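Integrase (Enterobacteria phage lambda, PDB 1AE9) catalyses, through the catalytic domain present here, the site-specific recombination that inserts the phage genome into the host chromosome and, with excisionase, releases the prophage. Local coordinates at residues C21-L25 / E88-G92; K44-I48 / L83-K87; Y52-E56 / W174-E178; R3-Y9 / L134-R140. All blocks are in the same frame, centred on the assembly; numbering follows the deposited sequence.

The four contacts tie together one tyrosine recombinase catalytic domain. Contacts 1 and 2, centres 10 Å apart, share helix 79-90: its last turn meets helix 21-33, while the turn before it meets the 3-10 turn and the residue leading into strand 48-49. Contact 2 touches contact 3, about 15 Å away centre to centre, where strand 52-56 faces strand 173-176 across the sheet. Contact 4, its centre 21 to 23 Å from those of the others, joins helices 6-15 and 133-145 and encloses contacts 1 and 2 along the chain, alternating with contact 3. It holds the predicted active-site residue R135, and contact 3 lies near F166, at the nucleophilic tyrosine's position, so both chain ends pack near catalytic residues.

Contact 1 (C21-L25 / E88-G92); sequences CWLRL and EILGG
L25 and L90 meet tip to tip at the dense centre of this packing of two helices of the tyrosine recombinase catalytic domain. CD1 of L25 lies 3.7 Å from CD1 of L90 and is almost as close to its CG. The second methyl of L90 turns to the start of the other helix, where its CD2 comes to 3.7 Å from W22 CB. W22 offers little more than that methylene: with chi1 at 58°, CG lies between the backbone N and the carbonyl carbon, and the indole is carried away from helix 79-90. CD2 of L90 also reaches C21 SG at 3.9 Å, so that one leucine touches three residues of helix 21-33. No hydrogen bond crosses between the segments.

The packing thins toward I89, which is solvent-exposed. Its CG2 approaches C21 CB at 4.1 Å, and L25 CD1 is 4.4 Å from I89 CB, while the longer branch of I89 leads away from helix 21-33. Helix 79-90 ends here in a wider pi-type turn; G91 leaves helical geometry with a positive phi of 56°, and its O accepts a hydrogen bond from R101.

Around the contact, the W22 ring packs edge-to-face with Y112 of helix 106-120, and L25 also rests on K85 and C86, one turn back along helix 79-90.

Contact 2 (K44-I48 / L83-K87); sequences KWSDI and LDKCK
One bend brings K87 over W45: with CG anti to the backbone N (chi1 -168°), the turn at chi2 (70°) folds the chain across the indole. On the other side, W45 CG lies beside its own backbone N, which extends the ring toward helix 79-90. The lysine then runs over one ring face in two steps. Its CD sits 3.6 Å from the centroid of the W45 six-membered ring, a CH-pi contact, and NZ comes to 3.5 Å from the centroid of the five-membered ring, only 14° off the normal. This is a cation-pi interaction in which the ammonium group lies on the pi cloud while the aliphatic chain covers the neighbouring ring.

The contact joins helix 79-90 of the tyrosine recombinase catalytic domain to the approach of its mixed sheet. Segment 44-48, with a 3-10 turn at 45-47, leads from helix 37-42 into strand 48-49, an outermost strand of that sheet within this chain, and W45 makes most of its contact with helix 79-90.

At the ring edge, close to its plane, CH2 of W45 is 3.2 Å from L83 O, a carbonyl already bonded to K87 N within the helix, and 3.9 Å from C86 CB. L83 divides its methyls between two partners: CD2 lies beside the indole, whereas CD1 meets I48 CD1 tip to tip at 4.0 Å. The indole NE1 has a weak hydrogen bond to G92 O. Behind the tryptophan, the 3-10 turn is tied by D47, whose OD2 accepts from K44 N at 2.9 Å and whose OD1 forms a salt bridge with K44 NZ.

Contact 3 (Y52-E56 / W174-E178); sequences YLYVE and WDKIE
W174, Y54 and Y52 supply most of the buried surface between two strands that run at 137° to each other, their axes approaching to 8.6 Å. W174 buries more than either tyrosine. Y54 presents its ring edge to one face of the indole, with CD2 of Y54 3.5 Å from W174 CD2; the planes stand at 85°, a T-shaped pair. Y54 CB adds a CH-pi contact over the six-membered ring, 4.0 Å from its centroid. The far corner of the indole, CZ3 of W174, presses against the backbone of strand 52-56, 3.3 Å from V55 O.

Y52 finds its partner in K176. The lysine bends at chi2 (92°), crosses the tyrosine at about a right angle and lays CE over one ring face, 3.8 Å from the Y52 centroid. NZ remains above the same ring at 4.2 Å from that centroid, so the phenol receives both a CH-pi and a cation-pi contact. I177 O lies at the edge of this ring, 3.8 Å from Y52 CE2, buried and without a hydrogen-bonding partner in the model.

K176 is about 6 Å, side chain to side chain, from F166, which replaces the tyrosine that becomes linked to DNA. Strand 63-67 lies between the two strands in the sheet, bonding through its backbone to both, while I177 turns to F150 and H153 of helix 148-155.

Contact 4 (R3-Y9 / L134-R140); sequences RLTADEY and LRSLSAR
R3 and R140 stack their guanidinium groups just ahead of a capping box, T5 with E8. The groups lie nearly flat on each other, centres 4.0 Å apart and planes at 25°, although both are positively charged. The other face of R140 rests on S136 O, which may offset some of the charge. R140 also brings its edge to the backbone of L4, and a water in the plane of its guanidinium accepts from both R140 NH2 and L4 N, the latter at 2.8 Å.

Below the arginines the contact is apolar. CD2 of L134 is 3.5 Å from L4 CD2, the two leucines lying side by side, and also meets the edge of the Y9 ring at CD2, 3.7 Å away. L137, with chi1 at 177°, brings CD1 to 3.4 Å from L4 O, while its CD2 packs on Y9 CB.

Further out, Y9 and L134 both rest on V31 of helix 21-33. R135, a predicted active-site residue of the same helix as L134, donates instead to G34 O and L155 O. The capping box shapes the start of helix 6-15: T5 OG1 accepts from E8 N at 3.2 Å, and E8 OE1 accepts from T5 N at 3.0 Å.

Contact 1 (C21-L25 / E88-G92)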
loop_
_atom_site.group_PDB
_atom_site.type_symbol
_atom_site.label_atom_id
_atom_site.label_comp_id
_atom_site.label_asym_id
_atom_site.label_seq_id
_atom_site.Cartn_x
_atom_site.Cartn_y
_atom_site.Cartn_z
ATOM N N CYS A 21 -9.682 -18.305 -1.717
ATOM C CA CYS A 21 -9.272 -19.300 -2.713
ATOM C C CYS A 21 -7.995 -18.954 -3.492
ATOM O O CYS A 21 -7.237 -19.843 -3.887
ATOM C CB CYS A 21 -10.435 -19.544 -3.687
ATOM S SG CYS A 21 -11.230 -18.005 -4.303
ATOM N N TRP A 22 -7.742 -17.665 -3.693
ATOM C CA TRP A 22 -6.557 -17.246 -4.429
ATOM C C TRP A 22 -5.222 -17.407 -3.695
ATOM O O TRP A 22 -4.178 -17.457 -4.345
ATOM C CB TRP A 22 -6.704 -15.799 -4.935
ATOM C CG TRP A 22 -6.962 -14.760 -3.858
ATOM C CD1 TRP A 22 -8.160 -14.165 -3.560
ATOM C CD2 TRP A 22 -5.995 -14.183 -2.959
ATOM N NE1 TRP A 22 -7.999 -13.255 -2.536
ATOM C CE2 TRP A 22 -6.684 -13.246 -2.148
ATOM C CE3 TRP A 22 -4.616 -14.364 -2.761
ATOM C CZ2 TRP A 22 -6.040 -12.493 -1.157
ATOM C CZ3 TRP A 22 -3.976 -13.614 -1.775
ATOM C CH2 TRP A 22 -4.690 -12.691 -0.988
ATOM N N LEU A 23 -5.238 -17.508 -2.363
ATOM C CA LEU A 23 -3.989 -17.620 -1.611
ATOM C C LEU A 23 -3.159 -18.844 -1.994
ATOM O O LEU A 23 -1.985 -18.705 -2.340
ATOM C CB LEU A 23 -4.229 -17.582 -0.089
ATOM C CG LEU A 23 -2.943 -17.585 0.764
ATOM C CD1 LEU A 23 -1.997 -16.449 0.341
ATOM C CD2 LEU A 23 -3.278 -17.473 2.232
ATOM N N ARG A 24 -3.756 -20.031 -1.938
ATOM C CA ARG A 24 -3.044 -21.256 -2.294
ATOM C C ARG A 24 -2.523 -21.202 -3.727
ATOM O O ARG A 24 -1.403 -21.646 -4.006
ATOM C CB ARG A 24 -3.944 -22.482 -2.108
ATOM C CG ARG A 24 -4.108 -22.896 -0.653
ATOM C CD ARG A 24 -4.969 -24.138 -0.515
ATOM N NE ARG A 24 -4.928 -24.684 0.842
ATOM C CZ ARG A 24 -5.890 -25.425 1.392
ATOM N NH1 ARG A 24 -6.990 -25.719 0.712
ATOM N NH2 ARG A 24 -5.748 -25.886 2.627
ATOM N N LEU A 25 -3.325 -20.644 -4.633
ATOM C CA LEU A 25 -2.939 -20.539 -6.035
ATOM C C LEU A 25 -1.780 -19.561 -6.224
ATOM O O LEU A 25 -0.862 -19.824 -7.005
ATOM C CB LEU A 25 -4.151 -20.151 -6.886
ATOM C CG LEU A 25 -5.243 -21.231 -6.880
ATOM C CD1 LEU A 25 -6.537 -20.698 -7.489
ATOM C CD2 LEU A 25 -4.758 -22.468 -7.632
ATOM N N GLU A 88 -10.135 -21.503 -13.934
ATOM C CA GLU A 88 -11.426 -22.061 -13.535
ATOM C C GLU A 88 -12.009 -21.494 -12.236
ATOM O O GLU A 88 -13.210 -21.223 -12.155
ATOM C CB GLU A 88 -11.312 -23.590 -13.420
ATOM C CG GLU A 88 -10.772 -24.287 -14.688
ATOM C CD GLU A 88 -10.450 -25.777 -14.494
ATOM O OE1 GLU A 88 -10.330 -26.240 -13.331
ATOM O OE2 GLU A 88 -10.307 -26.483 -15.519
ATOM N N ILE A 89 -11.150 -21.287 -11.241
ATOM C CA ILE A 89 -11.570 -20.804 -9.924
ATOM C C ILE A 89 -11.591 -19.292 -9.718
ATOM O O ILE A 89 -12.469 -18.774 -9.032
ATOM C CB ILE A 89 -10.693 -21.427 -8.803
ATOM C CG1 ILE A 89 -10.624 -22.949 -8.969
ATOM C CG2 ILE A 89 -11.236 -21.048 -7.424
ATOM C CD1 ILE A 89 -11.985 -23.623 -9.019
ATOM N N LEU A 90 -10.583 -18.601 -10.241
ATOM C CA LEU A 90 -10.490 -17.151 -10.085
ATOM C C LEU A 90 -11.129 -16.449 -11.290
ATOM O O LEU A 90 -11.995 -15.590 -11.130
ATOM C CB LEU A 90 -9.022 -16.740 -9.860
ATOM C CG LEU A 90 -8.306 -17.534 -8.738
ATOM C CD1 LEU A 90 -6.818 -17.156 -8.622
ATOM C CD2 LEU A 90 -9.012 -17.326 -7.404
ATOM N N GLY A 91 -10.700 -16.829 -12.489
ATOM C CA GLY A 91 -11.270 -16.287 -13.714
ATOM C C GLY A 91 -11.267 -14.790 -13.926
ATOM O O GLY A 91 -12.259 -14.222 -14.382
ATOM N N GLY A 92 -10.151 -14.146 -13.623
ATOM C CA GLY A 92 -10.064 -12.714 -13.819
ATOM C C GLY A 92 -9.228 -12.418 -15.043
ATOM O O GLY A 92 -8.796 -13.345 -15.740
#

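Contact 2 (K44-I48 / L83-K87)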
loop_
_atom_site.group_PDB
_atom_site.type_symbol
_atom_site.label_atom_id
_atom_site.label_comp_id
_atom_site.label_asym_id
_atom_site.label_seq_id
_atom_site.Cartn_x
_atom_site.Cartn_y
_atom_site.Cartn_z
ATOM N N LYS A 44 -1.149 -11.551 -16.684
ATOM C CA LYS A 44 -2.467 -11.630 -17.304
ATOM C C LYS A 44 -2.498 -12.793 -18.281
ATOM O O LYS A 44 -1.455 -13.258 -18.729
ATOM C CB LYS A 44 -2.803 -10.339 -18.054
ATOM C CG LYS A 44 -2.860 -9.094 -17.183
ATOM C CD LYS A 44 -3.416 -7.899 -17.959
ATOM C CE LYS A 44 -2.784 -7.784 -19.354
ATOM N NZ LYS A 44 -1.288 -7.701 -19.346
ATOM N N TRP A 45 -3.700 -13.251 -18.620
ATOM C CA TRP A 45 -3.866 -14.364 -19.553
ATOM C C TRP A 45 -3.302 -14.048 -20.940
ATOM O O TRP A 45 -2.818 -14.941 -21.629
ATOM C CB TRP A 45 -5.333 -14.785 -19.633
ATOM C CG TRP A 45 -5.855 -15.272 -18.317
ATOM C CD1 TRP A 45 -6.740 -14.635 -17.498
ATOM C CD2 TRP A 45 -5.461 -16.474 -17.634
ATOM N NE1 TRP A 45 -6.913 -15.358 -16.341
ATOM C CE2 TRP A 45 -6.140 -16.489 -16.398
ATOM C CE3 TRP A 45 -4.595 -17.534 -17.947
ATOM C CZ2 TRP A 45 -5.981 -17.525 -15.466
ATOM C CZ3 TRP A 45 -4.436 -18.563 -17.023
ATOM C CH2 TRP A 45 -5.127 -18.549 -15.796
ATOM N N SER A 46 -3.323 -12.775 -21.325
ATOM C CA SER A 46 -2.780 -12.356 -22.615
ATOM C C SER A 46 -1.251 -12.484 -22.674
ATOM O O SER A 46 -0.648 -12.351 -23.744
ATOM C CB SER A 46 -3.204 -10.918 -22.917
ATOM O OG SER A 46 -3.049 -10.088 -21.779
ATOM N N ASP A 47 -0.627 -12.723 -21.521
ATOM C CA ASP A 47 0.821 -12.879 -21.445
ATOM C C ASP A 47 1.263 -14.293 -21.805
ATOM O O ASP A 47 2.459 -14.559 -21.906
ATOM C CB ASP A 47 1.335 -12.546 -20.041
ATOM C CG ASP A 47 1.079 -11.105 -19.644
ATOM O OD1 ASP A 47 0.879 -10.250 -20.535
ATOM O OD2 ASP A 47 1.085 -10.830 -18.430
ATOM N N ILE A 48 0.308 -15.205 -21.949
ATOM C CA ILE A 48 0.624 -16.582 -22.297
ATOM C C ILE A 48 0.386 -16.786 -23.783
ATOM O O ILE A 48 -0.730 -16.626 -24.266
ATOM C CB ILE A 48 -0.223 -17.593 -21.490
ATOM C CG1 ILE A 48 0.070 -17.436 -19.998
ATOM C CG2 ILE A 48 0.089 -19.025 -21.931
ATOM C CD1 ILE A 48 -0.821 -18.276 -19.113
ATOM N N LEU A 83 -2.286 -23.008 -13.355
ATOM C CA LEU A 83 -2.881 -22.022 -14.257
ATOM C C LEU A 83 -4.316 -22.411 -14.589
ATOM O O LEU A 83 -5.199 -21.546 -14.652
ATOM C CB LEU A 83 -2.056 -21.886 -15.536
ATOM C CG LEU A 83 -0.700 -21.192 -15.391
ATOM C CD1 LEU A 83 0.074 -21.310 -16.695
ATOM C CD2 LEU A 83 -0.892 -19.728 -15.008
ATOM N N ASP A 84 -4.559 -23.708 -14.782
ATOM C CA ASP A 84 -5.915 -24.182 -15.077
ATOM C C ASP A 84 -6.831 -23.834 -13.911
ATOM O O ASP A 84 -7.947 -23.338 -14.109
ATOM C CB ASP A 84 -5.940 -25.694 -15.317
ATOM C CG ASP A 84 -5.415 -26.082 -16.687
ATOM O OD1 ASP A 84 -5.045 -25.186 -17.479
ATOM O OD2 ASP A 84 -5.372 -27.295 -16.972
ATOM N N LYS A 85 -6.343 -24.075 -12.696
ATOM C CA LYS A 85 -7.109 -23.770 -11.493
ATOM C C LYS A 85 -7.362 -22.263 -11.370
ATOM O O LYS A 85 -8.459 -21.846 -11.008
ATOM C CB LYS A 85 -6.386 -24.312 -10.250
ATOM C CG LYS A 85 -6.473 -25.837 -10.107
ATOM C CD LYS A 85 -5.168 -26.476 -9.599
ATOM C CE LYS A 85 -4.768 -26.015 -8.202
ATOM N NZ LYS A 85 -3.537 -26.716 -7.724
ATOM N N CYS A 86 -6.359 -21.448 -11.687
ATOM C CA CYS A 86 -6.511 -19.995 -11.616
ATOM C C CYS A 86 -7.612 -19.561 -12.580
ATOM O O CYS A 86 -8.465 -18.734 -12.239
ATOM C CB CYS A 86 -5.199 -19.284 -11.981
ATOM S SG CYS A 86 -3.852 -19.384 -10.763
ATOM N N LYS A 87 -7.611 -20.158 -13.769
ATOM C CA LYS A 87 -8.597 -19.845 -14.798
ATOM C C LYS A 87 -10.006 -20.262 -14.387
ATOM O O LYS A 87 -10.946 -19.469 -14.440
ATOM C CB LYS A 87 -8.216 -20.545 -16.106
ATOM C CG LYS A 87 -8.987 -20.077 -17.336
ATOM C CD LYS A 87 -8.580 -18.663 -17.709
ATOM C CE LYS A 87 -9.183 -18.219 -19.023
ATOM N NZ LYS A 87 -8.819 -16.808 -19.333
#

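Contact 3 (Y52-E56 / W174-E178)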
loop_
_atom_site.group_PDB
_atom_site.type_symbol
_atom_site.label_atom_id
_atom_site.label_comp_id
_atom_site.label_asym_id
_atom_site.label_seq_id
_atom_site.Cartn_x
_atom_site.Cartn_y
_atom_site.Cartn_z
ATOM N N TYR A 52 4.011 -20.339 -23.434
ATOM C CA TYR A 52 4.997 -19.523 -22.732
ATOM C C TYR A 52 4.350 -18.326 -22.053
ATOM O O TYR A 52 3.498 -17.659 -22.644
ATOM C CB TYR A 52 6.097 -19.037 -23.678
ATOM C CG TYR A 52 7.170 -20.066 -23.938
ATOM C CD1 TYR A 52 6.995 -21.055 -24.907
ATOM C CD2 TYR A 52 8.349 -20.075 -23.191
ATOM C CE1 TYR A 52 7.961 -22.032 -25.124
ATOM C CE2 TYR A 52 9.324 -21.049 -23.403
ATOM C CZ TYR A 52 9.119 -22.025 -24.369
ATOM O OH TYR A 52 10.062 -23.005 -24.571
ATOM N N LEU A 53 4.721 -18.100 -20.792
ATOM C CA LEU A 53 4.226 -16.970 -20.008
ATOM C C LEU A 53 5.311 -15.900 -20.068
ATOM O O LEU A 53 6.422 -16.096 -19.567
ATOM C CB LEU A 53 3.956 -17.388 -18.555
ATOM C CG LEU A 53 3.702 -16.291 -17.509
ATOM C CD1 LEU A 53 2.478 -15.462 -17.851
ATOM C CD2 LEU A 53 3.546 -16.920 -16.143
ATOM N N TYR A 54 5.005 -14.803 -20.753
ATOM C CA TYR A 54 5.940 -13.693 -20.923
ATOM C C TYR A 54 5.894 -12.756 -19.732
ATOM O O TYR A 54 4.836 -12.253 -19.375
ATOM C CB TYR A 54 5.634 -12.935 -22.222
ATOM C CG TYR A 54 6.007 -13.724 -23.454
ATOM C CD1 TYR A 54 5.202 -14.766 -23.907
ATOM C CD2 TYR A 54 7.202 -13.478 -24.121
ATOM C CE1 TYR A 54 5.582 -15.549 -24.989
ATOM C CE2 TYR A 54 7.592 -14.252 -25.204
ATOM C CZ TYR A 54 6.780 -15.287 -25.630
ATOM O OH TYR A 54 7.181 -16.068 -26.687
ATOM N N VAL A 55 7.053 -12.509 -19.138
ATOM C CA VAL A 55 7.143 -11.656 -17.969
ATOM C C VAL A 55 8.222 -10.591 -18.080
ATOM O O VAL A 55 9.385 -10.900 -18.372
ATOM C CB VAL A 55 7.458 -12.509 -16.695
ATOM C CG1 VAL A 55 7.755 -11.614 -15.494
ATOM C CG2 VAL A 55 6.298 -13.453 -16.384
ATOM N N GLU A 56 7.830 -9.332 -17.915
ATOM C CA GLU A 56 8.813 -8.260 -17.881
ATOM C C GLU A 56 8.800 -7.833 -16.428
ATOM O O GLU A 56 7.805 -7.298 -15.933
ATOM C CB GLU A 56 8.466 -7.059 -18.749
ATOM C CG GLU A 56 9.527 -5.973 -18.540
ATOM C CD GLU A 56 9.363 -4.753 -19.414
ATOM O OE1 GLU A 56 8.574 -4.789 -20.375
ATOM O OE2 GLU A 56 10.047 -3.748 -19.132
ATOM N N TRP A 174 13.288 -11.132 -25.791
ATOM C CA TRP A 174 12.959 -11.958 -24.638
ATOM C C TRP A 174 13.917 -13.131 -24.444
ATOM O O TRP A 174 14.361 -13.763 -25.409
ATOM C CB TRP A 174 11.533 -12.496 -24.769
ATOM C CG TRP A 174 10.491 -11.431 -24.793
ATOM C CD1 TRP A 174 10.156 -10.635 -25.850
ATOM C CD2 TRP A 174 9.653 -11.032 -23.707
ATOM N NE1 TRP A 174 9.163 -9.761 -25.488
ATOM C CE2 TRP A 174 8.834 -9.982 -24.178
ATOM C CE3 TRP A 174 9.515 -11.456 -22.381
ATOM C CZ2 TRP A 174 7.886 -9.348 -23.366
ATOM C CZ3 TRP A 174 8.575 -10.828 -21.576
ATOM C CH2 TRP A 174 7.772 -9.786 -22.072
ATOM N N ASP A 175 14.229 -13.416 -23.188
ATOM C CA ASP A 175 15.106 -14.521 -22.824
ATOM C C ASP A 175 14.204 -15.761 -22.647
ATOM O O ASP A 175 13.342 -15.792 -21.767
ATOM C CB ASP A 175 15.838 -14.158 -21.522
ATOM C CG ASP A 175 16.866 -15.194 -21.101
ATOM O OD1 ASP A 175 17.639 -15.666 -21.961
ATOM O OD2 ASP A 175 16.920 -15.517 -19.892
ATOM N N LYS A 176 14.360 -16.744 -23.531
ATOM C CA LYS A 176 13.564 -17.979 -23.492
ATOM C C LYS A 176 14.125 -18.933 -22.431
ATOM O O LYS A 176 15.326 -19.210 -22.426
ATOM C CB LYS A 176 13.624 -18.671 -24.858
ATOM C CG LYS A 176 12.457 -19.599 -25.199
ATOM C CD LYS A 176 11.359 -18.844 -25.960
ATOM C CE LYS A 176 10.511 -19.782 -26.824
ATOM N NZ LYS A 176 9.495 -19.042 -27.632
ATOM N N ILE A 177 13.279 -19.402 -21.515
ATOM C CA ILE A 177 13.728 -20.332 -20.477
ATOM C C ILE A 177 13.593 -21.748 -21.036
ATOM O O ILE A 177 12.567 -22.101 -21.632
ATOM C CB ILE A 177 12.908 -20.198 -19.159
ATOM C CG1 ILE A 177 12.994 -18.770 -18.610
ATOM C CG2 ILE A 177 13.437 -21.164 -18.104
ATOM C CD1 ILE A 177 14.395 -18.339 -18.192
ATOM N N GLU A 178 14.647 -22.542 -20.867
ATOM C CA GLU A 178 14.670 -23.909 -21.375
ATOM C C GLU A 178 14.768 -24.970 -20.285
ATOM O O GLU A 178 15.196 -24.681 -19.167
ATOM C CB GLU A 178 15.829 -24.085 -22.358
ATOM C CG GLU A 178 15.786 -23.125 -23.530
ATOM C CD GLU A 178 16.708 -23.537 -24.664
ATOM O OE1 GLU A 178 17.913 -23.193 -24.622
ATOM O OE2 GLU A 178 16.216 -24.202 -25.602
#

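Contact 4 (R3-Y9 / L134-R140)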
loop_
_atom_site.group_PDB
_atom_site.type_symbol
_atom_site.label_atom_id
_atom_site.label_comp_id
_atom_site.label_asym_id
_atom_site.label_seq_id
_atom_site.Cartn_x
_atom_site.Cartn_y
_atom_site.Cartn_z
ATOM N N ARG A 3 14.266 -18.375 6.452
ATOM C CA ARG A 3 13.953 -18.935 5.144
ATOM C C ARG A 3 12.697 -19.802 5.336
ATOM O O ARG A 3 12.226 -19.997 6.464
ATOM C CB ARG A 3 15.116 -19.799 4.642
ATOM C CG ARG A 3 15.588 -20.856 5.641
ATOM C CD ARG A 3 16.617 -21.822 5.042
ATOM N NE ARG A 3 16.004 -23.057 4.547
ATOM C CZ ARG A 3 16.643 -23.997 3.847
ATOM N NH1 ARG A 3 17.930 -23.859 3.548
ATOM N NH2 ARG A 3 15.986 -25.073 3.428
ATOM N N LEU A 4 12.149 -20.313 4.241
ATOM C CA LEU A 4 10.969 -21.166 4.313
ATOM C C LEU A 4 11.322 -22.467 3.610
ATOM O O LEU A 4 11.745 -22.447 2.460
ATOM C CB LEU A 4 9.786 -20.504 3.605
ATOM C CG LEU A 4 8.434 -21.208 3.742
ATOM C CD1 LEU A 4 7.900 -21.024 5.155
ATOM C CD2 LEU A 4 7.459 -20.649 2.714
ATOM N N THR A 5 11.183 -23.592 4.307
ATOM C CA THR A 5 11.492 -24.892 3.711
ATOM C C THR A 5 10.261 -25.446 2.995
ATOM O O THR A 5 9.150 -24.920 3.153
ATOM C CB THR A 5 11.961 -25.922 4.777
ATOM O OG1 THR A 5 10.873 -26.256 5.650
ATOM C CG2 THR A 5 13.103 -25.358 5.596
ATOM N N ALA A 6 10.454 -26.512 2.225
ATOM C CA ALA A 6 9.352 -27.143 1.511
ATOM C C ALA A 6 8.298 -27.688 2.478
ATOM O O ALA A 6 7.100 -27.544 2.230
ATOM C CB ALA A 6 9.872 -28.262 0.612
ATOM N N ASP A 7 8.735 -28.318 3.572
ATOM C CA ASP A 7 7.796 -28.873 4.550
ATOM C C ASP A 7 6.998 -27.743 5.231
ATOM O O ASP A 7 5.795 -27.887 5.482
ATOM C CB ASP A 7 8.529 -29.749 5.588
ATOM C CG ASP A 7 7.583 -30.700 6.350
ATOM O OD1 ASP A 7 6.977 -31.597 5.725
ATOM O OD2 ASP A 7 7.449 -30.561 7.583
ATOM N N GLU A 8 7.657 -26.615 5.490
ATOM C CA GLU A 8 7.004 -25.469 6.118
ATOM C C GLU A 8 5.977 -24.860 5.170
ATOM O O GLU A 8 4.911 -24.423 5.611
ATOM C CB GLU A 8 8.038 -24.427 6.560
ATOM C CG GLU A 8 8.859 -24.881 7.767
ATOM C CD GLU A 8 10.030 -23.963 8.102
ATOM O OE1 GLU A 8 10.483 -23.201 7.223
ATOM O OE2 GLU A 8 10.514 -24.019 9.253
ATOM N N TYR A 9 6.288 -24.854 3.874
ATOM C CA TYR A 9 5.373 -24.344 2.849
ATOM C C TYR A 9 4.065 -25.135 2.916
ATOM O O TYR A 9 2.974 -24.566 2.799
ATOM C CB TYR A 9 6.003 -24.500 1.452
ATOM C CG TYR A 9 5.037 -24.413 0.277
ATOM C CD1 TYR A 9 4.206 -25.487 -0.044
ATOM C CD2 TYR A 9 4.947 -23.258 -0.504
ATOM C CE1 TYR A 9 3.301 -25.416 -1.107
ATOM C CE2 TYR A 9 4.042 -23.177 -1.579
ATOM C CZ TYR A 9 3.223 -24.262 -1.868
ATOM O OH TYR A 9 2.315 -24.216 -2.904
ATOM N N LEU A 134 9.067 -17.153 -0.749
ATOM C CA LEU A 134 8.669 -18.195 -1.691
ATOM C C LEU A 134 9.545 -18.158 -2.947
ATOM O O LEU A 134 9.687 -19.166 -3.634
ATOM C CB LEU A 134 7.182 -18.052 -2.060
ATOM C CG LEU A 134 6.201 -18.351 -0.920
ATOM C CD1 LEU A 134 4.786 -18.051 -1.355
ATOM C CD2 LEU A 134 6.327 -19.804 -0.504
ATOM N N ARG A 135 10.133 -16.998 -3.230
ATOM C CA ARG A 135 11.018 -16.814 -4.385
ATOM C C ARG A 135 12.369 -17.508 -4.127
ATOM O O ARG A 135 12.929 -18.150 -5.017
ATOM C CB ARG A 135 11.205 -15.316 -4.657
ATOM C CG ARG A 135 12.093 -14.961 -5.837
ATOM C CD ARG A 135 11.901 -13.482 -6.219
ATOM N NE ARG A 135 13.096 -12.881 -6.817
ATOM C CZ ARG A 135 13.398 -12.885 -8.116
ATOM N NH1 ARG A 135 12.595 -13.463 -9.005
ATOM N NH2 ARG A 135 14.518 -12.295 -8.532
ATOM N N SER A 136 12.872 -17.395 -2.899
ATOM C CA SER A 136 14.126 -18.046 -2.513
ATOM C C SER A 136 13.890 -19.553 -2.488
ATOM O O SER A 136 14.757 -20.326 -2.895
ATOM C CB SER A 136 14.576 -17.592 -1.121
ATOM O OG SER A 136 14.763 -16.194 -1.076
ATOM N N LEU A 137 12.721 -19.969 -1.999
ATOM C CA LEU A 137 12.390 -21.390 -1.954
ATOM C C LEU A 137 12.394 -21.938 -3.378
ATOM O O LEU A 137 12.995 -22.982 -3.640
ATOM C CB LEU A 137 11.037 -21.632 -1.271
ATOM C CG LEU A 137 10.524 -23.082 -1.212
ATOM C CD1 LEU A 137 11.530 -23.999 -0.538
ATOM C CD2 LEU A 137 9.200 -23.133 -0.489
ATOM N N SER A 138 11.755 -21.215 -4.296
ATOM C CA SER A 138 11.704 -21.590 -5.709
ATOM C C SER A 138 13.129 -21.827 -6.234
ATOM O O SER A 138 13.401 -22.829 -6.894
ATOM C CB SER A 138 11.044 -20.462 -6.516
ATOM O OG SER A 138 11.003 -20.752 -7.904
ATOM N N ALA A 139 14.030 -20.894 -5.946
ATOM C CA ALA A 139 15.418 -20.998 -6.385
ATOM C C ALA A 139 16.118 -22.252 -5.849
ATOM O O ALA A 139 16.721 -22.988 -6.626
ATOM C CB ALA A 139 16.196 -19.742 -5.983
ATOM N N ARG A 140 16.037 -22.497 -4.537
ATOM C CA ARG A 140 16.676 -23.669 -3.922
ATOM C C ARG A 140 16.115 -24.982 -4.457
ATOM O O ARG A 140 16.864 -25.929 -4.707
ATOM C CB ARG A 140 16.563 -23.630 -2.394
ATOM C CG ARG A 140 17.281 -22.450 -1.745
ATOM C CD ARG A 140 17.330 -22.565 -0.221
ATOM N NE ARG A 140 16.007 -22.735 0.386
ATOM C CZ ARG A 140 15.242 -21.740 0.838
ATOM N NH1 ARG A 140 15.652 -20.479 0.761
ATOM N NH2 ARG A 140 14.062 -22.009 1.374
HETATM O O HOH W 1 13.035 -19.063 1.856
#